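Local coordinates for protein thiamine-phosphate synthase (Pyrococcus furiosus, PDB 1XI3) that probably condenses a thiazole monophosphate with a hydroxymethylpyrimidine pyrophosphate to form thiamine monophosphate, a magnesium-dependent step of thiamine biosynthesis, at residues V19-R24 and E30-A35; V81-D86 and P107-G112; D130-G135 and R155-S160; R177-L180 and G186-V189. All coordinates share one frame; numbering follows the deposited sequence. Where two conformers were deposited one is given.

Interaction 1: V19-R24 and E30-A35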
loop_
_atom_site.group_PDB
_atom_site.type_symbol
_atom_site.label_atom_id
_atom_site.label_comp_id
_atom_site.label_asym_id
_atom_site.label_seq_id
_atom_site.Cartn_x
_atom_site.Cartn_y
_atom_site.Cartn_z
ATOM N N VAL A 19 11.865 11.982 -13.698
ATOM C CA VAL A 19 12.865 11.763 -12.664
ATOM C C VAL A 19 12.240 10.967 -11.505
ATOM O O VAL A 19 11.181 11.334 -10.965
ATOM C CB VAL A 19 13.453 13.112 -12.138
ATOM C CG1 VAL A 19 14.325 12.907 -10.930
ATOM C CG2 VAL A 19 14.237 13.779 -13.227
ATOM N N ILE A 20 12.952 9.917 -11.083
ATOM C CA ILE A 20 12.464 9.006 -10.076
ATOM C C ILE A 20 13.346 9.126 -8.845
ATOM O O ILE A 20 14.573 9.180 -8.935
ATOM C CB ILE A 20 12.477 7.552 -10.615
ATOM C CG1 ILE A 20 11.594 7.424 -11.898
ATOM C CG2 ILE A 20 12.024 6.585 -9.513
ATOM C CD1 ILE A 20 11.730 6.152 -12.637
ATOM N N THR A 21 12.722 9.157 -7.677
ATOM C CA THR A 21 13.471 9.289 -6.414
ATOM C C THR A 21 14.248 8.034 -6.075
ATOM O O THR A 21 13.902 6.956 -6.519
ATOM C CB THR A 21 12.553 9.638 -5.187
ATOM O OG1 THR A 21 11.722 8.528 -4.830
ATOM C CG2 THR A 21 11.735 10.932 -5.449
ATOM N N ASP A 22 15.277 8.183 -5.249
ATOM C CA ASP A 22 15.966 7.029 -4.675
ATOM C C ASP A 22 16.688 7.442 -3.422
ATOM O O ASP A 22 17.784 8.002 -3.482
ATOM C CB ASP A 22 16.939 6.417 -5.690
ATOM C CG ASP A 22 17.566 5.119 -5.182
ATOM O OD1 ASP A 22 17.349 4.757 -3.996
ATOM O OD2 ASP A 22 18.227 4.421 -5.988
ATOM N N ARG A 23 16.041 7.233 -2.271
ATOM C CA ARG A 23 16.602 7.640 -0.980
ATOM C C ARG A 23 17.898 6.889 -0.635
ATOM O O ARG A 23 18.595 7.273 0.318
ATOM C CB ARG A 23 15.572 7.462 0.131
ATOM C CG ARG A 23 15.090 6.025 0.297
ATOM C CD ARG A 23 14.186 5.822 1.513
ATOM N NE ARG A 23 13.123 6.814 1.598
ATOM C CZ ARG A 23 12.323 6.980 2.643
ATOM N NH1 ARG A 23 12.422 6.190 3.715
ATOM N NH2 ARG A 23 11.428 7.952 2.609
ATOM N N ARG A 24 18.202 5.818 -1.369
ATOM C CA ARG A 24 19.546 5.191 -1.254
ATOM C C ARG A 24 20.668 6.145 -1.678
ATOM O O ARG A 24 21.838 5.997 -1.217
ATOM C CB ARG A 24 19.645 3.879 -2.022
ATOM C CG ARG A 24 18.701 2.798 -1.540
ATOM C CD ARG A 24 18.690 1.591 -2.448
ATOM N NE ARG A 24 18.202 1.958 -3.775
ATOM C CZ ARG A 24 17.976 1.109 -4.763
ATOM N NH1 ARG A 24 18.158 -0.190 -4.588
ATOM N NH2 ARG A 24 17.521 1.561 -5.930
ATOM N N GLU A 30 14.502 17.115 -0.739
ATOM C CA GLU A 30 15.629 17.949 -1.180
ATOM C C GLU A 30 15.956 17.745 -2.644
ATOM O O GLU A 30 16.127 18.714 -3.382
ATOM C CB GLU A 30 16.887 17.591 -0.397
ATOM N N SER A 31 16.037 16.481 -3.050
ATOM C CA SER A 31 16.463 16.143 -4.414
ATOM C C SER A 31 15.390 16.471 -5.462
ATOM O O SER A 31 15.686 16.954 -6.567
ATOM C CB SER A 31 16.938 14.681 -4.483
ATOM O OG SER A 31 15.865 13.798 -4.332
ATOM N N VAL A 32 14.131 16.253 -5.121
ATOM C CA VAL A 32 13.043 16.596 -6.030
ATOM C C VAL A 32 12.969 18.118 -6.275
ATOM O O VAL A 32 12.784 18.562 -7.417
ATOM C CB VAL A 32 11.689 16.059 -5.539
ATOM C CG1 VAL A 32 10.578 16.675 -6.303
ATOM C CG2 VAL A 32 11.666 14.528 -5.682
ATOM N N ARG A 33 13.163 18.919 -5.230
ATOM C CA ARG A 33 13.211 20.370 -5.432
ATOM C C ARG A 33 14.262 20.761 -6.495
ATOM O O ARG A 33 13.957 21.516 -7.431
ATOM C CB ARG A 33 13.442 21.125 -4.123
ATOM C CG ARG A 33 13.391 22.668 -4.325
ATOM C CD ARG A 33 13.559 23.420 -3.006
ATOM N N GLU A 34 15.478 20.259 -6.334
ATOM C CA GLU A 34 16.585 20.502 -7.274
ATOM C C GLU A 34 16.268 19.981 -8.688
ATOM O O GLU A 34 16.553 20.655 -9.658
ATOM C CB GLU A 34 17.881 19.881 -6.765
ATOM C CG GLU A 34 18.478 20.521 -5.540
ATOM C CD GLU A 34 19.682 19.736 -5.033
ATOM O OE1 GLU A 34 19.547 18.527 -4.759
ATOM O OE2 GLU A 34 20.777 20.331 -4.910
ATOM N N ALA A 35 15.694 18.779 -8.802
ATOM C CA ALA A 35 15.352 18.243 -10.129
ATOM C C ALA A 35 14.288 19.088 -10.814
ATOM O O ALA A 35 14.349 19.326 -12.016
ATOM C CB ALA A 35 14.856 16.762 -10.017
HETATM O O HOH W 1 15.576 10.803 -3.943
#
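Beyond the methyl contact of Thr21 with Val32, the flat groups of residues 19-24 are the carboxylate of Asp22 and the guanidinium of Arg24, with the carboxylate at the guanidinium edge and in its plane. The two form a side-on salt bridge: Arg24 NE meets the syn lone pair of Asp22 OD1 at 2.9 Å and nearly straight (167°), while Arg24 NH2 reaches Asp22 OD2 from above the carboxylate plane. Asp22 OD1 also accepts a hydrogen bond from the backbone N of Arg24, again from above that plane, an Asx turn, so this one oxygen fixes both the turn and the arginine chain. In the first beta-alpha-beta unit of the barrel, strand 17-20 ends at Ile20, and Val19 of the strand and Thr21 just after it meet helix 28-37. Thr21 CG2 touches Val32 CG2 at 3.6 Å, and Val19 CG1 lies 4.0 Å from Ala35 CB; alanine lets the helix come near, and beta-branched valine suits a strand. With chi1 at 70°, Thr21 keeps its methyl on the helix while OG1 hydrogen-bonds to the backbone N of Arg46, predicted to bind the pyrimidine substrate. A water bridges loop and helix, accepting from Asp22 N and donating to Ser31 OG, which also bonds Pro27 O.

Interaction 2: V81-D86 and P107-G112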
loop_
_atom_site.group_PDB
_atom_site.type_symbol
_atom_site.label_atom_id
_atom_site.label_comp_id
_atom_site.label_asym_id
_atom_site.label_seq_id
_atom_site.Cartn_x
_atom_site.Cartn_y
_atom_site.Cartn_z
ATOM N N VAL A 81 -1.338 5.292 -1.567
ATOM C CA VAL A 81 -0.550 6.513 -1.391
ATOM C C VAL A 81 -0.880 7.544 -2.480
ATOM O O VAL A 81 -1.109 8.703 -2.182
ATOM C CB VAL A 81 0.924 6.199 -1.328
ATOM C CG1 VAL A 81 1.762 7.498 -1.260
ATOM C CG2 VAL A 81 1.218 5.305 -0.097
ATOM N N ALA A 82 -0.928 7.089 -3.730
ATOM C CA ALA A 82 -1.271 7.943 -4.858
ATOM C C ALA A 82 -2.614 8.624 -4.606
ATOM O O ALA A 82 -2.754 9.816 -4.796
ATOM C CB ALA A 82 -1.289 7.147 -6.154
ATOM N N LEU A 83 -3.598 7.854 -4.163
ATOM C CA LEU A 83 -4.924 8.460 -3.923
ATOM C C LEU A 83 -4.858 9.469 -2.765
ATOM O O LEU A 83 -5.421 10.584 -2.857
ATOM C CB LEU A 83 -5.947 7.380 -3.616
ATOM C CG LEU A 83 -6.363 6.496 -4.796
ATOM C CD1 LEU A 83 -7.204 5.355 -4.261
ATOM C CD2 LEU A 83 -7.154 7.263 -5.826
ATOM N N ALA A 84 -4.202 9.074 -1.684
ATOM C CA ALA A 84 -4.180 9.876 -0.443
ATOM C C ALA A 84 -3.488 11.224 -0.675
ATOM O O ALA A 84 -3.899 12.227 -0.093
ATOM C CB ALA A 84 -3.503 9.175 0.625
ATOM N N VAL A 85 -2.460 11.251 -1.519
ATOM C CA VAL A 85 -1.725 12.518 -1.802
ATOM C C VAL A 85 -2.174 13.234 -3.091
ATOM O O VAL A 85 -1.605 14.282 -3.462
ATOM C CB VAL A 85 -0.203 12.309 -1.768
ATOM C CG1 VAL A 85 0.203 11.584 -0.501
ATOM C CG2 VAL A 85 0.301 11.630 -3.033
ATOM N N ASP A 86 -3.230 12.722 -3.737
ATOM C CA ASP A 86 -3.755 13.263 -4.981
ATOM C C ASP A 86 -2.708 13.358 -6.058
ATOM O O ASP A 86 -2.613 14.301 -6.828
ATOM C CB ASP A 86 -4.414 14.626 -4.754
ATOM C CG ASP A 86 -5.421 14.988 -5.831
ATOM O OD1 ASP A 86 -5.742 16.211 -5.943
ATOM O OD2 ASP A 86 -5.888 14.093 -6.591
ATOM N N PRO A 107 -10.220 5.264 -10.522
ATOM C CA PRO A 107 -10.505 5.553 -11.912
ATOM C C PRO A 107 -9.962 6.863 -12.483
ATOM O O PRO A 107 -9.961 7.025 -13.707
ATOM C CB PRO A 107 -12.052 5.575 -11.950
ATOM C CG PRO A 107 -12.485 5.759 -10.565
ATOM C CD PRO A 107 -11.433 5.157 -9.697
ATOM N N ASN A 108 -9.567 7.789 -11.633
ATOM C CA ASN A 108 -9.013 9.069 -12.114
ATOM C C ASN A 108 -7.490 9.126 -12.224
ATOM O O ASN A 108 -6.964 10.111 -12.739
ATOM C CB ASN A 108 -9.518 10.214 -11.252
ATOM C CG ASN A 108 -11.016 10.357 -11.316
ATOM O OD1 ASN A 108 -11.636 9.944 -12.274
ATOM N ND2 ASN A 108 -11.597 10.937 -10.282
ATOM N N LEU A 109 -6.774 8.089 -11.767
ATOM C CA LEU A 109 -5.332 8.068 -11.856
ATOM C C LEU A 109 -4.851 7.708 -13.248
ATOM O O LEU A 109 -5.430 6.836 -13.928
ATOM C CB LEU A 109 -4.727 7.043 -10.842
ATOM C CG LEU A 109 -4.820 7.371 -9.388
ATOM C CD1 LEU A 109 -4.181 6.245 -8.583
ATOM C CD2 LEU A 109 -4.227 8.712 -9.006
ATOM N N ILE A 110 -3.787 8.364 -13.670
ATOM C CA ILE A 110 -3.047 7.967 -14.852
ATOM C C ILE A 110 -2.268 6.723 -14.475
ATOM O O ILE A 110 -1.627 6.687 -13.447
ATOM C CB ILE A 110 -2.076 9.068 -15.267
ATOM C CG1 ILE A 110 -2.846 10.344 -15.631
ATOM C CG2 ILE A 110 -1.199 8.607 -16.403
ATOM C CD1 ILE A 110 -2.015 11.540 -15.794
ATOM N N ILE A 111 -2.324 5.718 -15.335
ATOM C CA ILE A 111 -1.643 4.454 -15.112
ATOM C C ILE A 111 -0.423 4.320 -16.028
ATOM O O ILE A 111 -0.539 4.287 -17.256
ATOM C CB ILE A 111 -2.567 3.268 -15.385
ATOM C CG1 ILE A 111 -3.856 3.347 -14.544
ATOM C CG2 ILE A 111 -1.806 1.934 -15.166
ATOM C CD1 ILE A 111 -3.740 3.358 -13.080
ATOM N N GLY A 112 0.745 4.227 -15.424
ATOM C CA GLY A 112 1.928 3.854 -16.139
ATOM C C GLY A 112 2.178 2.381 -15.890
ATOM O O GLY A 112 1.999 1.915 -14.768
#
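Helix 79-85, on the outside of the barrel, packs here against the loop that leads into strand 110-115, and one leucine of that loop carries the whole contact. Leu109 CD1 touches two successive helix residues, 3.9 Å from Ala82 CB and 4.2 Å from Leu83 CD2. Ala82 points its methyl toward the loop, and so short a side chain suits a helix face pressed close to a bulky leucine. Leu83 starts to one side and needs its length: its CG lies anti to the carbonyl carbon (chi1 -71°), which swings the branched end back over Leu109, the two chains meeting at a slant. The same Leu83 packs on Ile105 of the second subunit, so the edge of this apolar patch is also part of the dimer interface. Just past it, Asp86 turns to positive phi (55°) and its N returns to Leu83 O at 3.2 Å, closing the helix in a Schellman motif. Asp86 OD1 forms a salt bridge with Arg67 of helix 52-68. The contact thus belongs to the outer shell of the TIM barrel, where helix 79-85 packs on the loop before strand 110-115, next to the dimer interface.

Interaction 3: D130-G135 and R155-S160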
loop_
_atom_site.group_PDB
_atom_site.type_symbol
_atom_site.label_atom_id
_atom_site.label_comp_id
_atom_site.label_asym_id
_atom_site.label_seq_id
_atom_site.Cartn_x
_atom_site.Cartn_y
_atom_site.Cartn_z
ATOM N N ASP A 130 -2.009 4.083 -19.555
ATOM C CA ASP A 130 -1.907 5.380 -20.219
ATOM C C ASP A 130 -0.545 5.660 -20.823
ATOM O O ASP A 130 -0.447 6.363 -21.825
ATOM C CB ASP A 130 -2.280 6.483 -19.213
ATOM C CG ASP A 130 -3.713 6.369 -18.776
ATOM O OD1 ASP A 130 -3.993 6.098 -17.601
ATOM O OD2 ASP A 130 -4.596 6.526 -19.655
ATOM N N TYR A 131 0.512 5.129 -20.212
ATOM C CA TYR A 131 1.840 5.174 -20.801
ATOM C C TYR A 131 2.619 3.979 -20.340
ATOM O O TYR A 131 2.205 3.258 -19.432
ATOM C CB TYR A 131 2.601 6.490 -20.464
ATOM C CG TYR A 131 3.037 6.595 -19.017
ATOM C CD1 TYR A 131 2.157 7.066 -18.015
ATOM C CD2 TYR A 131 4.302 6.189 -18.623
ATOM C CE1 TYR A 131 2.558 7.136 -16.673
ATOM C CE2 TYR A 131 4.702 6.253 -17.287
ATOM C CZ TYR A 131 3.822 6.708 -16.313
ATOM O OH TYR A 131 4.250 6.724 -15.000
ATOM N N LEU A 132 3.739 3.768 -21.016
ATOM C CA LEU A 132 4.632 2.659 -20.707
ATOM C C LEU A 132 5.949 3.191 -20.229
ATOM O O LEU A 132 6.496 4.155 -20.783
ATOM C CB LEU A 132 4.929 1.794 -21.954
ATOM C CG LEU A 132 3.716 1.210 -22.650
ATOM C CD1 LEU A 132 4.185 0.322 -23.809
ATOM C CD2 LEU A 132 2.882 0.414 -21.693
ATOM N N GLY A 133 6.489 2.523 -19.207
ATOM C CA GLY A 133 7.898 2.623 -18.850
ATOM C C GLY A 133 8.590 1.388 -19.433
ATOM O O GLY A 133 8.512 0.335 -18.847
ATOM N N ALA A 134 9.268 1.565 -20.563
ATOM C CA ALA A 134 9.890 0.420 -21.302
ATOM C C ALA A 134 11.356 0.352 -20.991
ATOM O O ALA A 134 12.103 1.306 -21.220
ATOM C CB ALA A 134 9.663 0.562 -22.796
ATOM N N GLY A 135 11.805 -0.771 -20.405
ATOM C CA GLY A 135 13.196 -0.933 -20.081
ATOM C C GLY A 135 13.508 -2.380 -19.699
ATOM O O GLY A 135 12.675 -3.232 -19.871
ATOM N N ARG A 155 12.970 0.326 -29.542
ATOM C CA ARG A 155 12.389 0.777 -30.822
ATOM C C ARG A 155 11.200 -0.050 -31.252
ATOM O O ARG A 155 10.194 0.466 -31.725
ATOM C CB ARG A 155 13.480 0.778 -31.916
ATOM C CG ARG A 155 13.044 1.142 -33.296
ATOM C CD ARG A 155 12.474 2.542 -33.420
ATOM N NE ARG A 155 11.795 2.727 -34.709
ATOM C CZ ARG A 155 11.039 3.775 -35.017
ATOM N NH1 ARG A 155 10.859 4.779 -34.149
ATOM N NH2 ARG A 155 10.450 3.834 -36.207
ATOM N N LYS A 156 11.285 -1.365 -31.072
ATOM C CA LYS A 156 10.198 -2.205 -31.468
ATOM C C LYS A 156 8.944 -1.906 -30.680
ATOM O O LYS A 156 7.857 -1.904 -31.228
ATOM C CB LYS A 156 10.608 -3.673 -31.333
ATOM C CG LYS A 156 9.558 -4.656 -31.806
ATOM C CD LYS A 156 9.344 -4.703 -33.297
ATOM C CE LYS A 156 8.364 -5.849 -33.643
ATOM N NZ LYS A 156 7.773 -5.712 -34.992
ATOM N N ILE A 157 9.102 -1.610 -29.389
ATOM C CA ILE A 157 7.957 -1.264 -28.572
ATOM C C ILE A 157 7.335 0.059 -29.127
ATOM O O ILE A 157 6.139 0.154 -29.302
ATOM C CB ILE A 157 8.326 -1.203 -27.074
ATOM C CG1 ILE A 157 8.439 -2.644 -26.517
ATOM C CG2 ILE A 157 7.250 -0.468 -26.271
ATOM C CD1 ILE A 157 9.286 -2.769 -25.269
ATOM N N VAL A 158 8.191 1.037 -29.367
ATOM C CA VAL A 158 7.766 2.354 -29.872
ATOM C C VAL A 158 6.965 2.183 -31.163
ATOM O O VAL A 158 5.903 2.788 -31.345
ATOM C CB VAL A 158 8.961 3.277 -30.100
ATOM C CG1 VAL A 158 8.534 4.526 -30.906
ATOM C CG2 VAL A 158 9.617 3.680 -28.766
ATOM N N GLU A 159 7.451 1.304 -32.042
ATOM C CA GLU A 159 6.761 1.047 -33.311
ATOM C C GLU A 159 5.420 0.323 -33.159
ATOM O O GLU A 159 4.552 0.436 -34.037
ATOM C CB GLU A 159 7.654 0.202 -34.215
ATOM C CG GLU A 159 8.909 0.882 -34.667
ATOM C CD GLU A 159 9.845 -0.062 -35.436
ATOM O OE1 GLU A 159 10.959 0.387 -35.816
ATOM O OE2 GLU A 159 9.477 -1.248 -35.636
ATOM N N SER A 160 5.253 -0.422 -32.062
ATOM C CA SER A 160 4.157 -1.348 -31.905
ATOM C C SER A 160 2.994 -0.859 -31.083
ATOM O O SER A 160 1.926 -1.480 -31.113
ATOM C CB SER A 160 4.676 -2.658 -31.302
ATOM O OG SER A 160 5.759 -3.181 -32.066
#
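Two torsions of Ile157 bring its branches onto two strand residues at once: chi1 of -77° sets CG2 anti to the backbone N, and chi2 of 158° extends CG1 so that CD1 points further along the strand. CG2 then touches Leu132 CD1 at 4.0 Å, the two side chains running aslant, while CD1 reaches Ala134 CB at 4.2 Å. Leu132 and Ala134 alternate with Gly133 on strand 131-135, so both turn the same way, toward helix 150-160. A long leucine and a short alanine fit the two unequal branches of the isoleucine, and Ala121 of helix 118-127 packs on both Leu132 and Ile157. The other side of the helix is polar. Arg155 NE forms a salt bridge with Glu159 OE1, one helical turn on, at 2.7 Å; the bond is bent (134° at the hydrogen) and uses the anti lone pair of that oxygen, with Glu159 CG over the rim of one guanidinium face. At the C-terminal end, Ser160 OG donates to Lys156 O at 2.6 Å and so takes up a carbonyl of the last turn. An amphipathic helix resting its apolar side on outward strand residues is the packing that recurs around a TIM barrel, here between strand 131-135 and the helix that follows it.

Interaction 4: R177-L180 and G186-V189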
loop_
_atom_site.group_PDB
_atom_site.type_symbol
_atom_site.label_atom_id
_atom_site.label_comp_id
_atom_site.label_asym_id
_atom_site.label_seq_id
_atom_site.Cartn_x
_atom_site.Cartn_y
_atom_site.Cartn_z
ATOM N N ARG A 177 20.815 10.736 -26.210
ATOM C CA ARG A 177 20.407 10.984 -27.619
ATOM C C ARG A 177 20.051 9.717 -28.367
ATOM O O ARG A 177 19.041 9.674 -29.049
ATOM C CB ARG A 177 21.488 11.735 -28.424
ATOM C CG ARG A 177 21.575 13.165 -28.077
ATOM C CD ARG A 177 22.366 13.966 -29.133
ATOM N NE ARG A 177 21.982 15.364 -29.003
ATOM C CZ ARG A 177 22.477 16.167 -28.075
ATOM N NH1 ARG A 177 23.378 15.719 -27.222
ATOM N NH2 ARG A 177 22.066 17.421 -27.989
ATOM N N GLU A 178 20.877 8.665 -28.247
ATOM C CA GLU A 178 20.590 7.447 -28.946
ATOM C C GLU A 178 19.262 6.875 -28.454
ATOM O O GLU A 178 18.496 6.352 -29.238
ATOM C CB GLU A 178 21.700 6.418 -28.770
ATOM C CG GLU A 178 21.657 5.327 -29.842
ATOM N N VAL A 179 19.013 6.968 -27.147
ATOM C CA VAL A 179 17.721 6.490 -26.600
ATOM C C VAL A 179 16.551 7.294 -27.203
ATOM O O VAL A 179 15.565 6.738 -27.704
ATOM C CB VAL A 179 17.697 6.546 -25.048
ATOM C CG1 VAL A 179 16.333 6.203 -24.514
ATOM C CG2 VAL A 179 18.748 5.578 -24.448
ATOM N N LEU A 180 16.691 8.609 -27.181
ATOM C CA LEU A 180 15.642 9.501 -27.683
ATOM C C LEU A 180 15.344 9.283 -29.187
ATOM O O LEU A 180 14.198 9.373 -29.636
ATOM C CB LEU A 180 16.044 10.934 -27.377
ATOM C CG LEU A 180 15.936 11.334 -25.900
ATOM C CD1 LEU A 180 16.793 12.521 -25.537
ATOM C CD2 LEU A 180 14.441 11.604 -25.521
ATOM N N GLY A 186 9.910 10.279 -23.972
ATOM C CA GLY A 186 10.648 10.750 -22.850
ATOM C C GLY A 186 11.637 9.746 -22.340
ATOM O O GLY A 186 11.648 8.578 -22.762
ATOM N N ILE A 187 12.471 10.209 -21.420
ATOM C CA ILE A 187 13.414 9.358 -20.705
ATOM C C ILE A 187 13.207 9.472 -19.208
ATOM O O ILE A 187 12.942 10.543 -18.682
ATOM C CB ILE A 187 14.867 9.650 -21.080
ATOM C CG1 ILE A 187 15.212 11.137 -20.823
ATOM C CG2 ILE A 187 15.082 9.299 -22.531
ATOM C CD1 ILE A 187 16.702 11.467 -20.902
ATOM N N ALA A 188 13.300 8.314 -18.538
ATOM C CA ALA A 188 13.228 8.216 -17.112
ATOM C C ALA A 188 14.617 7.927 -16.569
ATOM O O ALA A 188 15.303 7.032 -17.059
ATOM C CB ALA A 188 12.247 7.132 -16.682
ATOM N N VAL A 189 15.003 8.692 -15.559
ATOM C CA VAL A 189 16.302 8.570 -14.947
ATOM C C VAL A 189 16.209 8.476 -13.429
ATOM O O VAL A 189 15.346 9.106 -12.804
ATOM C CB VAL A 189 17.231 9.730 -15.360
ATOM C CG1 VAL A 189 17.541 9.649 -16.857
ATOM C CG2 VAL A 189 16.626 11.070 -15.014
#
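Apolar contacts carry this interface, and they converge on a single methyl group. Ile187 CG2 is met from the helix by Leu180 CD2 at 3.8 Å and by Val179 CG1 at 3.9 Å, with Leu180 CG also near at 4.0 Å. Two successive residues of the helix thus touch the one methyl. The isoleucine crosses Leu180 at about a right angle and Val179 more aslant. Its chi1 of 57° places CG1 between the backbone N and the carbonyl carbon, a crowded position that sets CG2 anti to the carbonyl carbon and against the helix. Val179 faces the strand directly, whereas Leu180 does not aim at the strand from its backbone, and its longer, branched chain carries CD2 back onto Ile187. The backbones come nearest where Leu180 CA lies 7.1 Å from Gly186 CA. A beta-branched residue such as Ile187 suits the extended strand; Leu180 also packs on Ile209 and Val213 of helix 199-214.

Polar interactions belong to the surroundings. The backbone of Ile187 pairs with Lys16 and Tyr18, while those of Gly186 and Ala188 pair with Ala167, setting strand 186-189 between strands 165-168 and 17-20. Val179 O is taken up by Thr182 OG1, just after the helix, and Arg177 forms a salt bridge with Glu212. The short helix 176-180 leads through a five-residue loop (181-185) into the strand against which it packs, as the helix of the final beta-alpha-beta unit in a TIM barrel.

In the fold
All four interactions lie between one closed parallel barrel of eight strands and its outer helices, interaction 2 at the loop entering strand 110-115. Interactions 1 and 4 meet where first and last strands close the barrel: Ile20 N lies 3.1 Å from Val189 O, a probable hydrogen bond, with Val19 CG2 and Val189 CG2 4.0 Å apart. Interactions 2 and 3 meet similarly, Ile111 O being 2.7 Å from Asp130 N. Interactions 1 and 3 lie on opposite sides of the chain centre, their centres about 25 Å apart. Interaction 1 comes nearest the predicted substrate site: the side chain of Thr21 is about 4 Å from that of Arg46, whereas side chains of the other three come within about 8 Å of predicted binding residues.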